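Local coordinates for coenzyme PQQ synthesis protein B (Methylobacterium extorquens, PDB 4Z7R) that may take part in pyrroloquinoline quinone biosynthesis, possibly in moving PQQ or its precursor to the periplasm, and binds zinc in a metallo-beta-lactamase fold, at residues Ser40-Ser45 with Leu190-Gly195; Gly48-Leu53 with Pro145-Ser150; Leu54-Asp59 with His82-Thr87; Leu214-Val219 with Phe263-Asn268. One frame throughout, in Å; residues are numbered along the deposited sequence.

Contact 1: Ser40-Ser45 with Leu190-Gly195; sequences SSIAVS and LAYIPG
The Tyr192 ring meets Ile42 across one face and carries Pro194 on the other. Ile42 CD1 sits 3.9 Å from the ring centroid and 21° off the normal, a CH-pi contact displaced toward the rim, nearest Tyr192 CD1. Ile42 CG2 adds a second touch, 3.7 Å from Tyr192 CE1. The two side chains slide past each other in opposite directions. Ile42 CG1 lies between the backbone N and the carbonyl carbon (chi1 75°), and an extended chi2 then carries CD1 on over the ring. On the opposite face Pro194 CD stands 3.6 Å above the centre, so the ring is held between an isoleucine methyl and a proline methylene. At its phenolic end, Tyr192 OH is hydrogen-bonded to Asn55 ND2. Ser40 OG lies 3.8 Å from Pro194 CB and has a weak hydrogen bond to His93 NE2. Further along, Val44 CG2 meets Leu190 CD2 at 4.0 Å. The strands run nearly antiparallel, and the axes of the two short strand segments approach to 10.0 Å. These are facing sheets of the metallo-beta-lactamase sandwich, meeting through buried side chains. Strand 41-45 pairs with strand 51-54 in one sheet. Strand 188-193 lies between strands 179-185 and 212-216 in the other. Leu54 and Leu214 from these neighbours also pack on Tyr192.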
loop_
_atom_site.group_PDB
_atom_site.type_symbol
_atom_site.label_atom_id
_atom_site.label_comp_id
_atom_site.label_asym_id
_atom_site.label_seq_id
_atom_site.Cartn_x
_atom_site.Cartn_y
_atom_site.Cartn_z
ATOM N N SER A 40 2.589 0.588 10.376
ATOM C CA SER A 40 1.805 0.353 11.590
ATOM C C SER A 40 0.373 -0.139 11.403
ATOM O O SER A 40 -0.498 0.587 10.921
ATOM C CB SER A 40 1.772 1.653 12.409
ATOM O OG SER A 40 1.073 1.488 13.630
ATOM N N SER A 41 0.149 -1.379 11.826
ATOM C CA SER A 41 -1.179 -1.987 11.857
ATOM C C SER A 41 -1.136 -3.275 12.667
ATOM O O SER A 41 -0.153 -4.015 12.609
ATOM C CB SER A 41 -1.688 -2.279 10.444
ATOM O OG SER A 41 -2.944 -2.939 10.493
ATOM N N ILE A 42 -2.192 -3.540 13.431
ATOM C CA ILE A 42 -2.314 -4.811 14.138
ATOM C C ILE A 42 -3.720 -5.366 13.965
ATOM O O ILE A 42 -4.653 -4.636 13.626
ATOM C CB ILE A 42 -2.000 -4.694 15.656
ATOM C CG1 ILE A 42 -3.152 -4.014 16.402
ATOM C CG2 ILE A 42 -0.662 -3.980 15.893
ATOM C CD1 ILE A 42 -3.035 -4.101 17.919
ATOM N N ALA A 43 -3.864 -6.666 14.181
ATOM C CA ALA A 43 -5.176 -7.297 14.154
ATOM C C ALA A 43 -5.405 -8.046 15.457
ATOM O O ALA A 43 -4.490 -8.672 15.990
ATOM C CB ALA A 43 -5.302 -8.229 12.964
ATOM N N VAL A 44 -6.623 -7.965 15.980
ATOM C CA VAL A 44 -6.944 -8.599 17.252
ATOM C C VAL A 44 -8.232 -9.402 17.115
ATOM O O VAL A 44 -9.161 -8.975 16.429
ATOM C CB VAL A 44 -7.087 -7.549 18.384
ATOM C CG1 VAL A 44 -7.454 -8.216 19.700
ATOM C CG2 VAL A 44 -5.801 -6.749 18.539
ATOM N N SER A 45 -8.284 -10.561 17.765
ATOM C CA SER A 45 -9.467 -11.417 17.723
ATOM C C SER A 45 -9.740 -12.055 19.079
ATOM O O SER A 45 -8.810 -12.457 19.778
ATOM C CB SER A 45 -9.301 -12.512 16.671
ATOM O OG SER A 45 -10.394 -13.416 16.704
ATOM N N LEU A 190 -5.504 -5.373 26.582
ATOM C CA LEU A 190 -4.433 -4.883 25.722
ATOM C C LEU A 190 -4.550 -3.385 25.493
ATOM O O LEU A 190 -5.613 -2.887 25.115
ATOM C CB LEU A 190 -4.454 -5.609 24.373
ATOM C CG LEU A 190 -3.600 -5.011 23.248
ATOM C CD1 LEU A 190 -2.121 -5.097 23.562
ATOM C CD2 LEU A 190 -3.905 -5.679 21.914
ATOM N N ALA A 191 -3.452 -2.671 25.718
ATOM C CA ALA A 191 -3.396 -1.253 25.396
ATOM C C ALA A 191 -2.576 -1.044 24.128
ATOM O O ALA A 191 -1.412 -1.431 24.053
ATOM C CB ALA A 191 -2.809 -0.459 26.558
ATOM N N TYR A 192 -3.210 -0.446 23.126
ATOM C CA TYR A 192 -2.573 -0.164 21.844
ATOM C C TYR A 192 -2.566 1.332 21.572
ATOM O O TYR A 192 -3.611 1.934 21.323
ATOM C CB TYR A 192 -3.286 -0.920 20.722
ATOM C CG TYR A 192 -2.817 -0.599 19.320
ATOM C CD1 TYR A 192 -1.557 -0.971 18.874
ATOM C CD2 TYR A 192 -3.656 0.065 18.433
ATOM C CE1 TYR A 192 -1.140 -0.679 17.580
ATOM C CE2 TYR A 192 -3.255 0.357 17.147
ATOM C CZ TYR A 192 -1.999 -0.015 16.724
ATOM O OH TYR A 192 -1.611 0.285 15.440
ATOM N N ILE A 193 -1.381 1.929 21.644
ATOM C CA ILE A 193 -1.214 3.370 21.482
ATOM C C ILE A 193 -0.014 3.629 20.569
ATOM O O ILE A 193 1.073 3.960 21.043
ATOM C CB ILE A 193 -1.011 4.082 22.841
ATOM C CG1 ILE A 193 -2.049 3.608 23.866
ATOM C CG2 ILE A 193 -1.077 5.595 22.676
ATOM C CD1 ILE A 193 -1.706 3.970 25.291
ATOM N N PRO A 194 -0.204 3.461 19.250
ATOM C CA PRO A 194 0.906 3.566 18.294
ATOM C C PRO A 194 1.465 4.982 18.138
ATOM O O PRO A 194 2.601 5.136 17.692
ATOM C CB PRO A 194 0.277 3.096 16.980
ATOM C CG PRO A 194 -1.178 3.400 17.134
ATOM C CD PRO A 194 -1.484 3.162 18.584
ATOM N N GLY A 195 0.681 5.994 18.495
ATOM C CA GLY A 195 1.136 7.371 18.403
ATOM C C GLY A 195 0.847 8.150 19.673
ATOM O O GLY A 195 -0.295 8.216 20.119
#

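Contact 2: Gly48-Leu53 with Pro145-Ser150; sequences GERWLL and PVPGLS
A type II beta turn, Val146 to Leu149, lies over the start of strand 51-54 near one end of the beta sandwich. It leads into strand 149-159 of the opposite sheet and is closed by Leu149 N donating to Val146 O at 2.8 Å. Val146 meets the other segment with both methyls. With CG1 anti to the backbone N (chi1 178°), it presents CG1 to Arg50 CB at 3.7 Å and CG2 to the backbone of Trp51 and Leu52. Leu52 fills the inner part of the contact. Its CB is 4.0 Å from Leu149 CD2, with the two side chains at about a right angle, while its CD2 reaches Pro145 CG at 4.1 Å. At the outer end, Arg50 and Pro147 also cross at about a right angle. Pro147 CD stands 3.9 Å above one face of the guanidinium, offset toward the rim, and Pro147 CG is 3.6 Å from Arg50 NH1. The arginine chain bends at chi3 (-65°), which places NE where it forms a salt bridge with Asp47. No hydrogen bond crosses between the segments. The contact is thus largely van der Waals: aliphatic in the buried part, and a cationic guanidinium against a proline ring at the surface. The polar requirement of Arg50 is met at least in part by Asp47, on its own side of the contact.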
loop_
_atom_site.group_PDB
_atom_site.type_symbol
_atom_site.label_atom_id
_atom_site.label_comp_id
_atom_site.label_asym_id
_atom_site.label_seq_id
_atom_site.Cartn_x
_atom_site.Cartn_y
_atom_site.Cartn_z
ATOM N N GLY A 48 -9.979 -16.018 17.325
ATOM C CA GLY A 48 -9.035 -16.484 16.327
ATOM C C GLY A 48 -9.594 -16.651 14.924
ATOM O O GLY A 48 -8.881 -17.086 14.020
ATOM N N GLU A 49 -10.864 -16.307 14.728
ATOM C CA GLU A 49 -11.487 -16.437 13.412
ATOM C C GLU A 49 -12.081 -15.113 12.933
ATOM O O GLU A 49 -12.053 -14.803 11.741
ATOM C CB GLU A 49 -12.572 -17.520 13.437
ATOM C CG GLU A 49 -12.038 -18.910 13.755
ATOM C CD GLU A 49 -13.093 -19.990 13.622
ATOM O OE1 GLU A 49 -12.768 -21.171 13.864
ATOM O OE2 GLU A 49 -14.246 -19.664 13.270
ATOM N N ARG A 50 -12.612 -14.338 13.871
ATOM C CA ARG A 50 -13.217 -13.049 13.560
ATOM C C ARG A 50 -12.315 -11.939 14.082
ATOM O O ARG A 50 -12.032 -11.873 15.278
ATOM C CB ARG A 50 -14.614 -12.951 14.175
ATOM C CG ARG A 50 -15.609 -13.941 13.587
ATOM C CD ARG A 50 -16.904 -13.961 14.381
ATOM N NE ARG A 50 -16.693 -14.465 15.736
ATOM C CZ ARG A 50 -17.660 -14.624 16.634
ATOM N NH1 ARG A 50 -18.912 -14.316 16.325
ATOM N NH2 ARG A 50 -17.374 -15.092 17.840
ATOM N N TRP A 51 -11.865 -11.067 13.186
ATOM C CA TRP A 51 -10.809 -10.124 13.530
ATOM C C TRP A 51 -11.198 -8.658 13.400
ATOM O O TRP A 51 -11.977 -8.273 12.527
ATOM C CB TRP A 51 -9.573 -10.386 12.665
ATOM C CG TRP A 51 -8.966 -11.731 12.885
ATOM C CD1 TRP A 51 -9.390 -12.918 12.365
ATOM C CD2 TRP A 51 -7.823 -12.031 13.693
ATOM N NE1 TRP A 51 -8.581 -13.941 12.800
ATOM C CE2 TRP A 51 -7.610 -13.422 13.616
ATOM C CE3 TRP A 51 -6.958 -11.258 14.474
ATOM C CZ2 TRP A 51 -6.569 -14.057 14.289
ATOM C CZ3 TRP A 51 -5.927 -11.891 15.147
ATOM C CH2 TRP A 51 -5.740 -13.276 15.047
ATOM N N LEU A 52 -10.639 -7.852 14.295
ATOM C CA LEU A 52 -10.695 -6.406 14.191
ATOM C C LEU A 52 -9.350 -5.897 13.699
ATOM O O LEU A 52 -8.313 -6.211 14.283
ATOM C CB LEU A 52 -11.032 -5.766 15.537
ATOM C CG LEU A 52 -10.792 -4.253 15.626
ATOM C CD1 LEU A 52 -11.837 -3.485 14.828
ATOM C CD2 LEU A 52 -10.763 -3.784 17.077
ATOM N N LEU A 53 -9.370 -5.117 12.625
ATOM C CA LEU A 53 -8.158 -4.483 12.127
ATOM C C LEU A 53 -7.978 -3.113 12.760
ATOM O O LEU A 53 -8.863 -2.265 12.683
ATOM C CB LEU A 53 -8.204 -4.356 10.603
ATOM C CG LEU A 53 -6.894 -3.983 9.914
ATOM C CD1 LEU A 53 -5.971 -5.175 9.862
ATOM C CD2 LEU A 53 -7.167 -3.459 8.512
ATOM N N PRO A 145 -16.932 -4.410 18.530
ATOM C CA PRO A 145 -16.940 -4.565 17.069
ATOM C C PRO A 145 -16.907 -6.026 16.632
ATOM O O PRO A 145 -17.276 -6.345 15.502
ATOM C CB PRO A 145 -15.662 -3.840 16.636
ATOM C CG PRO A 145 -14.753 -3.945 17.816
ATOM C CD PRO A 145 -15.634 -3.924 19.035
ATOM N N VAL A 146 -16.456 -6.894 17.529
ATOM C CA VAL A 146 -16.478 -8.337 17.326
ATOM C C VAL A 146 -17.020 -8.950 18.612
ATOM O O VAL A 146 -16.636 -8.519 19.698
ATOM C CB VAL A 146 -15.073 -8.906 17.004
ATOM C CG1 VAL A 146 -15.122 -10.423 16.850
ATOM C CG2 VAL A 146 -14.502 -8.264 15.747
ATOM N N PRO A 147 -17.933 -9.929 18.503
ATOM C CA PRO A 147 -18.518 -10.493 19.727
ATOM C C PRO A 147 -17.458 -11.036 20.687
ATOM O O PRO A 147 -16.649 -11.888 20.315
ATOM C CB PRO A 147 -19.414 -11.615 19.200
ATOM C CG PRO A 147 -19.799 -11.153 17.828
ATOM C CD PRO A 147 -18.563 -10.477 17.289
ATOM N N GLY A 148 -17.466 -10.522 21.911
ATOM C CA GLY A 148 -16.517 -10.933 22.928
ATOM C C GLY A 148 -15.328 -9.994 23.029
ATOM O O GLY A 148 -14.516 -10.105 23.947
ATOM N N LEU A 149 -15.223 -9.062 22.089
ATOM C CA LEU A 149 -14.103 -8.129 22.078
ATOM C C LEU A 149 -14.575 -6.710 22.357
ATOM O O LEU A 149 -15.236 -6.092 21.522
ATOM C CB LEU A 149 -13.366 -8.184 20.738
ATOM C CG LEU A 149 -12.050 -7.405 20.665
ATOM C CD1 LEU A 149 -10.953 -8.170 21.386
ATOM C CD2 LEU A 149 -11.660 -7.139 19.218
ATOM N N SER A 150 -14.224 -6.196 23.530
ATOM C CA SER A 150 -14.602 -4.839 23.909
ATOM C C SER A 150 -13.461 -3.869 23.649
ATOM O O SER A 150 -12.303 -4.148 23.968
ATOM C CB SER A 150 -15.019 -4.787 25.381
ATOM O OG SER A 150 -13.998 -5.310 26.214
#

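Contact 3: Leu54-Asp59 with His82-Thr87; sequences LNASPD and HAVLLT
This is a parallel beta bridge, Leu54 with Leu85, at the C-terminal ends of two neighbouring strands of one sheet, 51-54 and 81-85. Asn55 N donates to Leu85 O at 2.6 Å. The same oxygen receives a CA-H contact from Leu54. On one face of the sheet the two leucines lie side by side, pointing the same way, with their CD2 methyls 3.9 Å apart. Past the bridge the side chain of Asn55 takes over the pairing. Thr87 N donates to Asn55 OD1 at 2.9 Å, almost straight at 172°, from a position tilted 22° out of the carbonyl plane. Asn55 ND2 donates in its own amide plane to Thr87 OG1, also at 2.9 Å. With ND2 also held by Tyr192, these bonds fix the rotation of the buried amide. The strands belong to a beta-alpha-beta unit, with helix 60-66 between them. Thr87 leads on to helix 91-94, which holds Asp92, a zinc ligand. This matches the metallo-beta-lactamase fold, where the loop after such a strand carries the metal-binding motif.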
loop_
_atom_site.group_PDB
_atom_site.type_symbol
_atom_site.label_atom_id
_atom_site.label_comp_id
_atom_site.label_asym_id
_atom_site.label_seq_id
_atom_site.Cartn_x
_atom_site.Cartn_y
_atom_site.Cartn_z
ATOM N N LEU A 54 -6.829 -2.898 13.390
ATOM C CA LEU A 54 -6.521 -1.588 13.944
ATOM C C LEU A 54 -5.575 -0.850 13.006
ATOM O O LEU A 54 -4.409 -1.221 12.867
ATOM C CB LEU A 54 -5.932 -1.711 15.350
ATOM C CG LEU A 54 -7.008 -2.046 16.393
ATOM C CD1 LEU A 54 -7.041 -3.537 16.695
ATOM C CD2 LEU A 54 -6.833 -1.234 17.664
ATOM N N ASN A 55 -6.119 0.175 12.352
ATOM C CA ASN A 55 -5.452 0.965 11.315
ATOM C C ASN A 55 -5.274 0.165 10.026
ATOM O O ASN A 55 -5.164 -1.066 10.040
ATOM C CB ASN A 55 -4.125 1.542 11.834
ATOM C CG ASN A 55 -4.326 2.550 12.950
ATOM O OD1 ASN A 55 -5.186 3.428 12.863
ATOM N ND2 ASN A 55 -3.529 2.432 14.006
ATOM N N ALA A 56 -5.225 0.884 8.910
ATOM C CA ALA A 56 -5.150 0.267 7.589
ATOM C C ALA A 56 -4.013 0.901 6.794
ATOM O O ALA A 56 -4.167 1.978 6.218
ATOM C CB ALA A 56 -6.462 0.383 6.833
ATOM N N SER A 57 -2.866 0.229 6.783
ATOM C CA SER A 57 -1.628 0.799 6.256
ATOM C C SER A 57 -1.509 0.652 4.736
ATOM O O SER A 57 -2.207 -0.162 4.137
ATOM C CB SER A 57 -0.429 0.141 6.948
ATOM O OG SER A 57 0.110 -0.897 6.152
ATOM N N PRO A 58 -0.623 1.448 4.106
ATOM C CA PRO A 58 -0.395 1.315 2.663
ATOM C C PRO A 58 0.077 -0.085 2.254
ATOM O O PRO A 58 -0.017 -0.440 1.080
ATOM C CB PRO A 58 0.695 2.357 2.383
ATOM C CG PRO A 58 0.534 3.367 3.470
ATOM C CD PRO A 58 0.144 2.571 4.677
ATOM N N ASP A 59 0.584 -0.855 3.214
ATOM C CA ASP A 59 1.100 -2.195 2.949
ATOM C C ASP A 59 0.066 -3.291 3.199
ATOM O O ASP A 59 0.414 -4.469 3.231
ATOM C CB ASP A 59 2.320 -2.474 3.826
ATOM C CG ASP A 59 3.432 -1.463 3.629
ATOM O OD1 ASP A 59 4.038 -1.445 2.540
ATOM O OD2 ASP A 59 3.702 -0.689 4.573
ATOM N N HIS A 82 -13.624 -8.348 10.161
ATOM C CA HIS A 82 -15.007 -7.945 10.394
ATOM C C HIS A 82 -15.145 -6.443 10.576
ATOM O O HIS A 82 -16.194 -5.872 10.284
ATOM C CB HIS A 82 -15.570 -8.653 11.631
ATOM C CG HIS A 82 -16.102 -10.025 11.358
ATOM N ND1 HIS A 82 -15.483 -10.907 10.498
ATOM C CD2 HIS A 82 -17.193 -10.668 11.835
ATOM C CE1 HIS A 82 -16.172 -12.033 10.456
ATOM N NE2 HIS A 82 -17.214 -11.915 11.259
ATOM N N ALA A 83 -14.089 -5.802 11.063
ATOM C CA ALA A 83 -14.150 -4.375 11.341
ATOM C C ALA A 83 -12.779 -3.720 11.277
ATOM O O ALA A 83 -11.753 -4.379 11.439
ATOM C CB ALA A 83 -14.788 -4.133 12.705
ATOM N N VAL A 84 -12.770 -2.415 11.029
ATOM C CA VAL A 84 -11.532 -1.649 11.030
ATOM C C VAL A 84 -11.691 -0.448 11.949
ATOM O O VAL A 84 -12.710 0.245 11.912
ATOM C CB VAL A 84 -11.142 -1.177 9.613
ATOM C CG1 VAL A 84 -9.843 -0.371 9.652
ATOM C CG2 VAL A 84 -11.003 -2.367 8.682
ATOM N N LEU A 85 -10.696 -0.233 12.802
ATOM C CA LEU A 85 -10.670 0.922 13.687
ATOM C C LEU A 85 -9.444 1.783 13.387
ATOM O O LEU A 85 -8.332 1.271 13.277
ATOM C CB LEU A 85 -10.678 0.479 15.154
ATOM C CG LEU A 85 -10.282 1.516 16.205
ATOM C CD1 LEU A 85 -11.327 2.618 16.297
ATOM C CD2 LEU A 85 -10.081 0.850 17.560
ATOM N N LEU A 86 -9.656 3.088 13.251
ATOM C CA LEU A 86 -8.560 4.034 13.049
ATOM C C LEU A 86 -8.203 4.765 14.338
ATOM O O LEU A 86 -9.085 5.277 15.027
ATOM C CB LEU A 86 -8.920 5.053 11.968
ATOM C CG LEU A 86 -9.455 4.491 10.653
ATOM C CD1 LEU A 86 -9.929 5.619 9.743
ATOM C CD2 LEU A 86 -8.393 3.653 9.971
ATOM N N THR A 87 -6.914 4.802 14.669
ATOM C CA THR A 87 -6.463 5.503 15.868
ATOM C C THR A 87 -6.083 6.957 15.570
ATOM O O THR A 87 -6.051 7.793 16.474
ATOM C CB THR A 87 -5.259 4.787 16.522
ATOM O OG1 THR A 87 -4.157 4.745 15.605
ATOM C CG2 THR A 87 -5.640 3.371 16.920
#

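Contact 4: Leu214-Val219 with Phe263-Asn268; sequences LFDGTV and FVHINN. With ZN (zinc ion), chain D; ZN (zinc ion), chain C.
Val264 N donates to Phe215 O at 2.9 Å and Gly217 N to Val264 O at 2.8 Å, pairing the ends of two parallel strands. Beyond them Asn267 N donates to Thr218 O. Gly217 sits tightly against the other segment: its CA is 3.5 Å from Phe263 CD1, and a beta carbon there would run into Phe263 CB. Phe215 and Phe263 share one face of the sheet, where Phe263 CE1 comes to the edge of the Phe215 ring, 4.3 Å from its CD2. Val264 turns its CG1 to Leu214 CG. In the metallo-beta-lactamase fold, loops at the strand ends carry the metal ligands, and here His265 follows strand 260-264 directly. His265 NE2 binds one zinc ion at 2.1 Å, together with Asp92 and two waters. Its ND1 donates to Thr218 OG1 at 2.8 Å, near the ring plane, with the two side chains side by side. Thr218 OG1 is anti to its carbonyl carbon (chi1 -53°) and donates to Asp216 OD1. That oxygen also accepts from Thr218 N, which makes an Asx turn. Asp216 OD2 is hydrogen-bonded to His240 ND1 and Cys196 N. The carboxylate thus fixes the threonine that orients the zinc-bound imidazole. At a second, separate site Asn268 OD1 binds another zinc ion at 2.1 Å, with Cys19, Cys21 and Cys24 completing the set of ligands.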
loop_
_atom_site.group_PDB
_atom_site.type_symbol
_atom_site.label_atom_id
_atom_site.label_comp_id
_atom_site.label_asym_id
_atom_site.label_seq_id
_atom_site.Cartn_x
_atom_site.Cartn_y
_atom_site.Cartn_z
ATOM N N LEU A 214 1.208 -2.065 23.665
ATOM C CA LEU A 214 1.882 -1.825 22.398
ATOM C C LEU A 214 1.939 -0.318 22.204
ATOM O O LEU A 214 0.904 0.338 22.071
ATOM C CB LEU A 214 1.161 -2.519 21.241
ATOM C CG LEU A 214 1.504 -3.992 20.973
ATOM C CD1 LEU A 214 1.340 -4.876 22.210
ATOM C CD2 LEU A 214 0.662 -4.521 19.823
ATOM N N PHE A 215 3.150 0.228 22.206
ATOM C CA PHE A 215 3.328 1.669 22.358
ATOM C C PHE A 215 4.273 2.301 21.334
ATOM O O PHE A 215 5.224 1.668 20.870
ATOM C CB PHE A 215 3.826 1.973 23.775
ATOM C CG PHE A 215 3.817 3.432 24.124
ATOM C CD1 PHE A 215 2.647 4.053 24.537
ATOM C CD2 PHE A 215 4.979 4.183 24.053
ATOM C CE1 PHE A 215 2.635 5.398 24.861
ATOM C CE2 PHE A 215 4.974 5.529 24.379
ATOM C CZ PHE A 215 3.800 6.137 24.784
ATOM N N ASP A 216 3.969 3.552 20.993
ATOM C CA ASP A 216 4.798 4.425 20.157
ATOM C C ASP A 216 6.286 4.227 20.431
ATOM O O ASP A 216 6.776 4.566 21.506
ATOM C CB ASP A 216 4.387 5.883 20.404
ATOM C CG ASP A 216 4.988 6.862 19.404
ATOM O OD1 ASP A 216 6.079 6.611 18.848
ATOM O OD2 ASP A 216 4.348 7.912 19.180
ATOM N N GLY A 217 6.993 3.691 19.442
ATOM C CA GLY A 217 8.434 3.529 19.518
ATOM C C GLY A 217 9.141 4.192 18.349
ATOM O O GLY A 217 10.186 3.722 17.898
ATOM N N THR A 218 8.558 5.278 17.853
ATOM C CA THR A 218 9.038 5.939 16.644
ATOM C C THR A 218 10.512 6.339 16.717
ATOM O O THR A 218 11.285 6.045 15.803
ATOM C CB THR A 218 8.201 7.193 16.333
ATOM O OG1 THR A 218 6.812 6.844 16.310
ATOM C CG2 THR A 218 8.597 7.781 14.983
ATOM N N VAL A 219 10.901 7.010 17.797
ATOM C CA VAL A 219 12.284 7.464 17.937
ATOM C C VAL A 219 12.900 7.080 19.282
ATOM O O VAL A 219 12.241 7.110 20.322
ATOM C CB VAL A 219 12.400 8.998 17.752
ATOM C CG1 VAL A 219 11.943 9.405 16.359
ATOM C CG2 VAL A 219 11.612 9.745 18.826
ATOM N N PHE A 263 7.243 -2.214 21.814
ATOM C CA PHE A 263 7.311 -1.032 20.968
ATOM C C PHE A 263 6.836 -1.351 19.560
ATOM O O PHE A 263 7.284 -2.322 18.960
ATOM C CB PHE A 263 8.736 -0.475 20.909
ATOM C CG PHE A 263 9.117 0.355 22.098
ATOM C CD1 PHE A 263 8.401 1.498 22.415
ATOM C CD2 PHE A 263 10.204 0.010 22.880
ATOM C CE1 PHE A 263 8.755 2.276 23.504
ATOM C CE2 PHE A 263 10.566 0.787 23.968
ATOM C CZ PHE A 263 9.838 1.918 24.281
ATOM N N VAL A 264 5.923 -0.534 19.044
ATOM C CA VAL A 264 5.529 -0.598 17.643
ATOM C C VAL A 264 5.711 0.779 17.011
ATOM O O VAL A 264 6.167 1.711 17.679
ATOM C CB VAL A 264 4.065 -1.067 17.477
ATOM C CG1 VAL A 264 3.887 -2.460 18.057
ATOM C CG2 VAL A 264 3.109 -0.087 18.144
ATOM N N HIS A 265 5.361 0.901 15.732
ATOM C CA HIS A 265 5.446 2.170 15.011
ATOM C C HIS A 265 6.863 2.736 15.062
ATOM O O HIS A 265 7.059 3.920 15.327
ATOM C CB HIS A 265 4.448 3.183 15.588
ATOM C CG HIS A 265 4.198 4.363 14.704
ATOM N ND1 HIS A 265 5.010 5.478 14.702
ATOM C CD2 HIS A 265 3.218 4.609 13.803
ATOM C CE1 HIS A 265 4.545 6.356 13.832
ATOM N NE2 HIS A 265 3.459 5.853 13.272
ATOM N N ILE A 266 7.846 1.874 14.827
ATOM C CA ILE A 266 9.252 2.259 14.892
ATOM C C ILE A 266 9.759 2.821 13.564
ATOM O O ILE A 266 9.658 2.164 12.530
ATOM C CB ILE A 266 10.116 1.060 15.311
ATOM C CG1 ILE A 266 9.577 0.470 16.620
ATOM C CG2 ILE A 266 11.565 1.477 15.466
ATOM C CD1 ILE A 266 9.994 -0.956 16.872
ATOM N N ASN A 267 10.310 4.032 13.590
ATOM C CA ASN A 267 10.775 4.659 12.352
ATOM C C ASN A 267 12.042 4.000 11.834
ATOM O O ASN A 267 12.820 3.441 12.604
ATOM C CB ASN A 267 11.018 6.155 12.544
ATOM C CG ASN A 267 11.024 6.913 11.228
ATOM O OD1 ASN A 267 10.101 6.783 10.429
ATOM N ND2 ASN A 267 12.074 7.694 10.988
ATOM N N ASN A 268 12.251 4.082 10.524
ATOM C CA ASN A 268 13.407 3.458 9.892
ATOM C C ASN A 268 14.735 3.976 10.440
ATOM O O ASN A 268 15.767 3.338 10.272
ATOM C CB ASN A 268 13.360 3.666 8.375
ATOM C CG ASN A 268 13.565 5.115 7.975
ATOM O OD1 ASN A 268 14.701 5.576 7.829
ATOM N ND2 ASN A 268 12.468 5.841 7.793
HETATM ZN ZN ZN D . 2.523 6.836 11.657
HETATM ZN ZN ZN C . 16.211 5.025 6.498
HETATM O O HOH W 1 4.337 7.943 10.866
HETATM O O HOH W 2 0.763 7.367 12.520
#

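Contacts 1, 2 and 3 come first along the chain, and contact 4 opens after contact 1 has closed. Contact 3 falls between the two segments of contact 2, which in turn fall between those of contact 1. Contacts 1 and 2 bridge the two facing sheets, with centres about 13 Å apart. Contact 3 lies within the sheet of strands 41-45, 51-54 and 81-85. Its centre is about 9 Å from that of contact 1. Contact 4 lies in the other sheet, where strand 212-216 pairs with strand 188-193 of contact 1. The centres of contacts 2 and 4 are about 24 Å apart. Ser40 of contact 1 and His265 of contact 4 both lie at the zinc bound by Asp92 and His265.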